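Local atomic coordinates of cell division control protein 45 cdc45 putative (Entamoeba histolytica, PDB entry 6CC2), a protein that probably supports DNA replication as the Cdc45 component of the CMG replicative helicase. Residues S403-L415 with R440-L454. Sequence-based numbering, arbitrary orientation. Where two conformers were deposited one is given.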
loop_
_atom_site.group_PDB
_atom_site.type_symbol
_atom_site.label_atom_id
_atom_site.label_comp_id
_atom_site.label_asym_id
_atom_site.label_seq_id
_atom_site.Cartn_x
_atom_site.Cartn_y
_atom_site.Cartn_z
ATOM N N SER A 403 -5.617 14.380 -2.009
ATOM C CA SER A 403 -6.525 13.271 -1.722
ATOM C C SER A 403 -6.830 13.198 -0.234
ATOM O O SER A 403 -7.985 13.043 0.168
ATOM C CB SER A 403 -5.930 11.955 -2.220
ATOM O OG SER A 403 -5.786 11.958 -3.638
ATOM N N ASN A 404 -5.803 13.285 0.606
ATOM C CA ASN A 404 -6.029 13.180 2.036
ATOM C C ASN A 404 -6.843 14.357 2.573
ATOM O O ASN A 404 -7.679 14.170 3.461
ATOM C CB ASN A 404 -4.689 13.031 2.761
ATOM C CG ASN A 404 -4.213 11.588 2.778
ATOM O OD1 ASN A 404 -4.655 10.791 3.605
ATOM N ND2 ASN A 404 -3.359 11.235 1.843
ATOM N N LYS A 405 -6.665 15.571 2.029
ATOM C CA LYS A 405 -7.497 16.684 2.473
ATOM C C LYS A 405 -8.965 16.433 2.138
ATOM O O LYS A 405 -9.851 16.716 2.948
ATOM C CB LYS A 405 -7.007 17.983 1.845
ATOM C CG LYS A 405 -5.677 18.445 2.458
ATOM C CD LYS A 405 -5.038 19.587 1.679
ATOM C CE LYS A 405 -5.731 20.888 1.912
ATOM N NZ LYS A 405 -4.935 22.012 1.334
ATOM N N ASN A 406 -9.231 15.897 0.946
ATOM C CA ASN A 406 -10.604 15.624 0.540
ATOM C C ASN A 406 -11.209 14.484 1.355
ATOM O O ASN A 406 -12.368 14.571 1.797
ATOM C CB ASN A 406 -10.639 15.290 -0.951
ATOM C CG ASN A 406 -12.041 15.087 -1.465
ATOM O OD1 ASN A 406 -12.996 15.660 -0.941
ATOM N ND2 ASN A 406 -12.175 14.261 -2.498
ATOM N N LEU A 407 -10.449 13.408 1.548
ATOM C CA LEU A 407 -10.976 12.228 2.234
ATOM C C LEU A 407 -11.236 12.508 3.711
ATOM O O LEU A 407 -12.293 12.142 4.242
ATOM C CB LEU A 407 -10.008 11.064 2.073
ATOM C CG LEU A 407 -9.892 10.530 0.658
ATOM C CD1 LEU A 407 -8.698 9.593 0.547
ATOM C CD2 LEU A 407 -11.193 9.824 0.263
ATOM N N VAL A 408 -10.283 13.152 4.395
ATOM C CA VAL A 408 -10.457 13.441 5.821
ATOM C C VAL A 408 -11.649 14.362 6.033
ATOM O O VAL A 408 -12.500 14.123 6.904
ATOM C CB VAL A 408 -9.162 14.033 6.409
ATOM C CG1 VAL A 408 -9.442 14.652 7.799
ATOM C CG2 VAL A 408 -8.106 12.983 6.504
ATOM N N GLU A 409 -11.752 15.415 5.218
ATOM C CA GLU A 409 -12.873 16.341 5.359
ATOM C C GLU A 409 -14.209 15.617 5.196
ATOM O O GLU A 409 -15.115 15.750 6.031
ATOM C CB GLU A 409 -12.746 17.470 4.338
ATOM C CG GLU A 409 -13.916 18.459 4.358
ATOM C CD GLU A 409 -13.759 19.567 3.335
ATOM O OE1 GLU A 409 -13.345 20.678 3.724
ATOM O OE2 GLU A 409 -14.039 19.317 2.141
ATOM N N THR A 410 -14.367 14.863 4.095
ATOM C CA THR A 410 -15.614 14.135 3.890
ATOM C C THR A 410 -15.809 13.080 4.975
ATOM O O THR A 410 -16.917 12.915 5.507
ATOM C CB THR A 410 -15.593 13.468 2.508
ATOM O OG1 THR A 410 -15.375 14.450 1.491
ATOM C CG2 THR A 410 -16.907 12.732 2.225
ATOM N N GLY A 411 -14.742 12.367 5.315
ATOM C CA GLY A 411 -14.867 11.225 6.199
ATOM C C GLY A 411 -15.295 11.632 7.592
ATOM O O GLY A 411 -16.127 10.960 8.216
ATOM N N ILE A 412 -14.741 12.732 8.094
ATOM C CA ILE A 412 -15.143 13.259 9.390
ATOM C C ILE A 412 -16.639 13.526 9.402
ATOM O O ILE A 412 -17.340 13.169 10.355
ATOM C CB ILE A 412 -14.352 14.535 9.728
ATOM C CG1 ILE A 412 -12.892 14.193 10.015
ATOM C CG2 ILE A 412 -14.992 15.253 10.915
ATOM C CD1 ILE A 412 -12.005 15.418 10.170
ATOM N N ILE A 413 -17.149 14.172 8.345
ATOM C CA ILE A 413 -18.584 14.461 8.276
ATOM C C ILE A 413 -19.387 13.171 8.372
ATOM O O ILE A 413 -20.354 13.073 9.139
ATOM C CB ILE A 413 -18.917 15.243 6.989
ATOM C CG1 ILE A 413 -18.261 16.623 7.025
ATOM C CG2 ILE A 413 -20.418 15.368 6.796
ATOM C CD1 ILE A 413 -18.306 17.357 5.694
ATOM N N LEU A 414 -19.007 12.160 7.589
ATOM C CA LEU A 414 -19.812 10.950 7.526
ATOM C C LEU A 414 -19.800 10.184 8.846
ATOM O O LEU A 414 -20.830 9.652 9.264
ATOM C CB LEU A 414 -19.336 10.055 6.383
ATOM C CG LEU A 414 -19.585 10.620 4.985
ATOM C CD1 LEU A 414 -18.948 9.723 3.938
ATOM C CD2 LEU A 414 -21.055 10.795 4.714
ATOM N N LEU A 415 -18.645 10.108 9.510
ATOM C CA LEU A 415 -18.609 9.423 10.794
ATOM C C LEU A 415 -19.419 10.165 11.853
ATOM O O LEU A 415 -19.811 9.562 12.855
ATOM C CB LEU A 415 -17.173 9.254 11.268
ATOM C CG LEU A 415 -16.297 8.284 10.462
ATOM C CD1 LEU A 415 -14.959 8.130 11.157
ATOM C CD2 LEU A 415 -16.968 6.927 10.267
ATOM N N ARG A 440 -19.861 13.903 -5.402
ATOM C CA ARG A 440 -18.402 13.892 -5.375
ATOM C C ARG A 440 -17.794 12.496 -5.271
ATOM O O ARG A 440 -16.638 12.306 -5.668
ATOM C CB ARG A 440 -17.901 14.728 -4.200
ATOM C CG ARG A 440 -18.194 16.223 -4.335
ATOM C CD ARG A 440 -17.919 16.943 -3.023
ATOM N NE ARG A 440 -16.637 16.542 -2.453
ATOM C CZ ARG A 440 -16.253 16.801 -1.209
ATOM N NH1 ARG A 440 -17.054 17.469 -0.389
ATOM N NH2 ARG A 440 -15.065 16.388 -0.785
ATOM N N PHE A 441 -18.532 11.520 -4.756
ATOM C CA PHE A 441 -17.974 10.193 -4.521
ATOM C C PHE A 441 -18.765 9.072 -5.184
ATOM O O PHE A 441 -18.545 7.904 -4.864
ATOM C CB PHE A 441 -17.856 9.936 -3.015
ATOM C CG PHE A 441 -16.747 10.691 -2.376
ATOM C CD1 PHE A 441 -15.455 10.171 -2.360
ATOM C CD2 PHE A 441 -16.972 11.953 -1.820
ATOM C CE1 PHE A 441 -14.410 10.887 -1.795
ATOM C CE2 PHE A 441 -15.928 12.660 -1.246
ATOM C CZ PHE A 441 -14.653 12.128 -1.238
ATOM N N LYS A 442 -19.641 9.396 -6.139
ATOM C CA LYS A 442 -20.446 8.361 -6.777
ATOM C C LYS A 442 -19.672 7.531 -7.794
ATOM O O LYS A 442 -20.160 6.472 -8.199
ATOM C CB LYS A 442 -21.645 8.997 -7.495
ATOM C CG LYS A 442 -21.281 10.030 -8.561
ATOM C CD LYS A 442 -22.490 10.383 -9.412
ATOM C CE LYS A 442 -22.154 11.411 -10.480
ATOM N NZ LYS A 442 -23.299 11.615 -11.420
ATOM N N THR A 443 -18.512 7.985 -8.235
ATOM C CA THR A 443 -17.745 7.162 -9.174
ATOM C C THR A 443 -16.989 6.080 -8.416
ATOM O O THR A 443 -16.506 6.320 -7.307
ATOM C CB THR A 443 -16.753 8.010 -9.969
ATOM O OG1 THR A 443 -15.757 8.527 -9.077
ATOM C CG2 THR A 443 -17.457 9.148 -10.689
ATOM N N PRO A 444 -16.848 4.880 -8.988
ATOM C CA PRO A 444 -16.192 3.809 -8.232
ATOM C C PRO A 444 -14.784 4.160 -7.750
ATOM O O PRO A 444 -14.454 3.843 -6.607
ATOM C CB PRO A 444 -16.171 2.639 -9.232
ATOM C CG PRO A 444 -17.402 2.886 -10.083
ATOM C CD PRO A 444 -17.453 4.392 -10.249
ATOM N N TYR A 445 -13.954 4.784 -8.581
ATOM C CA TYR A 445 -12.579 5.032 -8.140
ATOM C C TYR A 445 -12.526 6.006 -6.963
ATOM O O TYR A 445 -11.663 5.862 -6.094
ATOM C CB TYR A 445 -11.723 5.520 -9.297
ATOM C CG TYR A 445 -12.154 6.814 -9.944
ATOM C CD1 TYR A 445 -13.110 6.835 -10.952
ATOM C CD2 TYR A 445 -11.594 8.017 -9.551
ATOM C CE1 TYR A 445 -13.490 8.015 -11.526
ATOM C CE2 TYR A 445 -11.972 9.191 -10.135
ATOM C CZ TYR A 445 -12.920 9.187 -11.108
ATOM O OH TYR A 445 -13.302 10.392 -11.683
ATOM N N LYS A 446 -13.452 6.966 -6.888
ATOM C CA LYS A 446 -13.524 7.837 -5.716
ATOM C C LYS A 446 -14.159 7.137 -4.519
ATOM O O LYS A 446 -13.685 7.273 -3.384
ATOM C CB LYS A 446 -14.312 9.109 -6.056
ATOM C CG LYS A 446 -13.706 9.984 -7.122
ATOM C CD LYS A 446 -12.431 10.631 -6.650
ATOM C CE LYS A 446 -12.027 11.776 -7.569
ATOM N NZ LYS A 446 -10.756 12.421 -7.120
ATOM N N ALA A 447 -15.273 6.439 -4.734
ATOM C CA ALA A 447 -15.916 5.708 -3.650
ATOM C C ALA A 447 -14.956 4.720 -3.007
ATOM O O ALA A 447 -14.965 4.563 -1.790
ATOM C CB ALA A 447 -17.169 4.994 -4.164
ATOM N N LEU A 448 -14.122 4.044 -3.821
ATOM C CA LEU A 448 -13.167 3.079 -3.276
ATOM C C LEU A 448 -12.195 3.769 -2.325
ATOM O O LEU A 448 -11.869 3.238 -1.257
ATOM C CB LEU A 448 -12.407 2.400 -4.401
ATOM C CG LEU A 448 -13.111 1.263 -5.144
ATOM C CD1 LEU A 448 -12.503 1.039 -6.527
ATOM C CD2 LEU A 448 -13.043 -0.007 -4.305
ATOM N N GLN A 449 -11.742 4.972 -2.690
ATOM C CA GLN A 449 -10.816 5.683 -1.812
ATOM C C GLN A 449 -11.486 6.075 -0.513
ATOM O O GLN A 449 -10.875 6.009 0.558
ATOM C CB GLN A 449 -10.267 6.925 -2.526
ATOM C CG GLN A 449 -9.404 6.599 -3.713
ATOM C CD GLN A 449 -8.878 7.840 -4.351
ATOM O OE1 GLN A 449 -8.057 8.552 -3.772
ATOM N NE2 GLN A 449 -9.353 8.124 -5.541
ATOM N N LEU A 450 -12.749 6.508 -0.592
ATOM C CA LEU A 450 -13.467 6.885 0.620
ATOM C C LEU A 450 -13.735 5.677 1.495
ATOM O O LEU A 450 -13.591 5.746 2.720
ATOM C CB LEU A 450 -14.765 7.607 0.236
ATOM C CG LEU A 450 -15.610 8.094 1.414
ATOM C CD1 LEU A 450 -14.789 9.048 2.288
ATOM C CD2 LEU A 450 -16.860 8.805 0.920
ATOM N N ALA A 451 -14.107 4.543 0.887
ATOM C CA ALA A 451 -14.342 3.335 1.675
ATOM C C ALA A 451 -13.079 2.917 2.428
ATOM O O ALA A 451 -13.157 2.504 3.590
ATOM C CB ALA A 451 -14.808 2.195 0.778
ATOM N N GLN A 452 -11.917 2.984 1.763
ATOM C CA GLN A 452 -10.655 2.634 2.407
ATOM C C GLN A 452 -10.368 3.555 3.577
ATOM O O GLN A 452 -9.953 3.104 4.652
ATOM C CB GLN A 452 -9.513 2.687 1.402
ATOM C CG GLN A 452 -8.148 2.417 2.018
ATOM C CD GLN A 452 -7.069 2.213 0.965
ATOM O OE1 GLN A 452 -7.356 2.123 -0.228
ATOM N NE2 GLN A 452 -5.823 2.139 1.408
ATOM N N PHE A 453 -10.582 4.852 3.387
ATOM C CA PHE A 453 -10.381 5.794 4.477
ATOM C C PHE A 453 -11.321 5.492 5.638
ATOM O O PHE A 453 -10.907 5.507 6.811
ATOM C CB PHE A 453 -10.561 7.235 3.997
ATOM C CG PHE A 453 -10.482 8.220 5.121
ATOM C CD1 PHE A 453 -9.242 8.658 5.573
ATOM C CD2 PHE A 453 -11.616 8.631 5.781
ATOM C CE1 PHE A 453 -9.156 9.527 6.637
ATOM C CE2 PHE A 453 -11.531 9.503 6.845
ATOM C CZ PHE A 453 -10.299 9.937 7.277
ATOM N N LEU A 454 -12.625 5.318 5.344
ATOM C CA LEU A 454 -13.595 5.107 6.399
ATOM C C LEU A 454 -13.347 3.794 7.116
ATOM O O LEU A 454 -13.558 3.715 8.339
ATOM C CB LEU A 454 -15.020 5.155 5.834
ATOM C CG LEU A 454 -15.490 6.512 5.382
ATOM C CD1 LEU A 454 -16.803 6.378 4.579
ATOM C CD2 LEU A 454 -15.728 7.460 6.560
HETATM O O HOH W 1 -5.844 9.717 -5.083
#
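L407 is a knob in a hole formed by Q449, L450 and F453 of helix 444-462 and by F441 just before it, with its CD2 3.7 Å from L450 CA. With CG anti to the backbone N (chi1 175°), the F453 ring lies against the 407-411 backbone; one face takes L407 O and V408 N toward its rim, while V408 CG2 lies 3.6 Å from F453 CE1. G411 brings bare backbone to the same ring, its CA 3.8 Å from F453 CE2. Farther along, L414 CD1 meets L450 CD2 at 3.8 Å, the L414 and L454 side chains cross at about a right angle, and L415 lies alongside L454. Helix 444-462 also packs on strands 468-474 and 479-485 of the mixed sheet.

F441 carries L450 CD2 over one face, and T410 CG2 sits 3.6 Å from F441 CE2. T410 OG1 donates to N406 O, which accepts T410 N from the opposite face of its carbonyl plane.

One water joins S403 OG to Q449 OE1, donating to the latter over 2.8 Å; S403 OG also bonds K399 O, and Q449 NE2 bonds Y445 O and D368 OD1. Segments 403-415 and 444-454, crossing at -65°, are thus joined mainly by apolar interlocking, these polar groups being met within their own helix, by water or by outside residues.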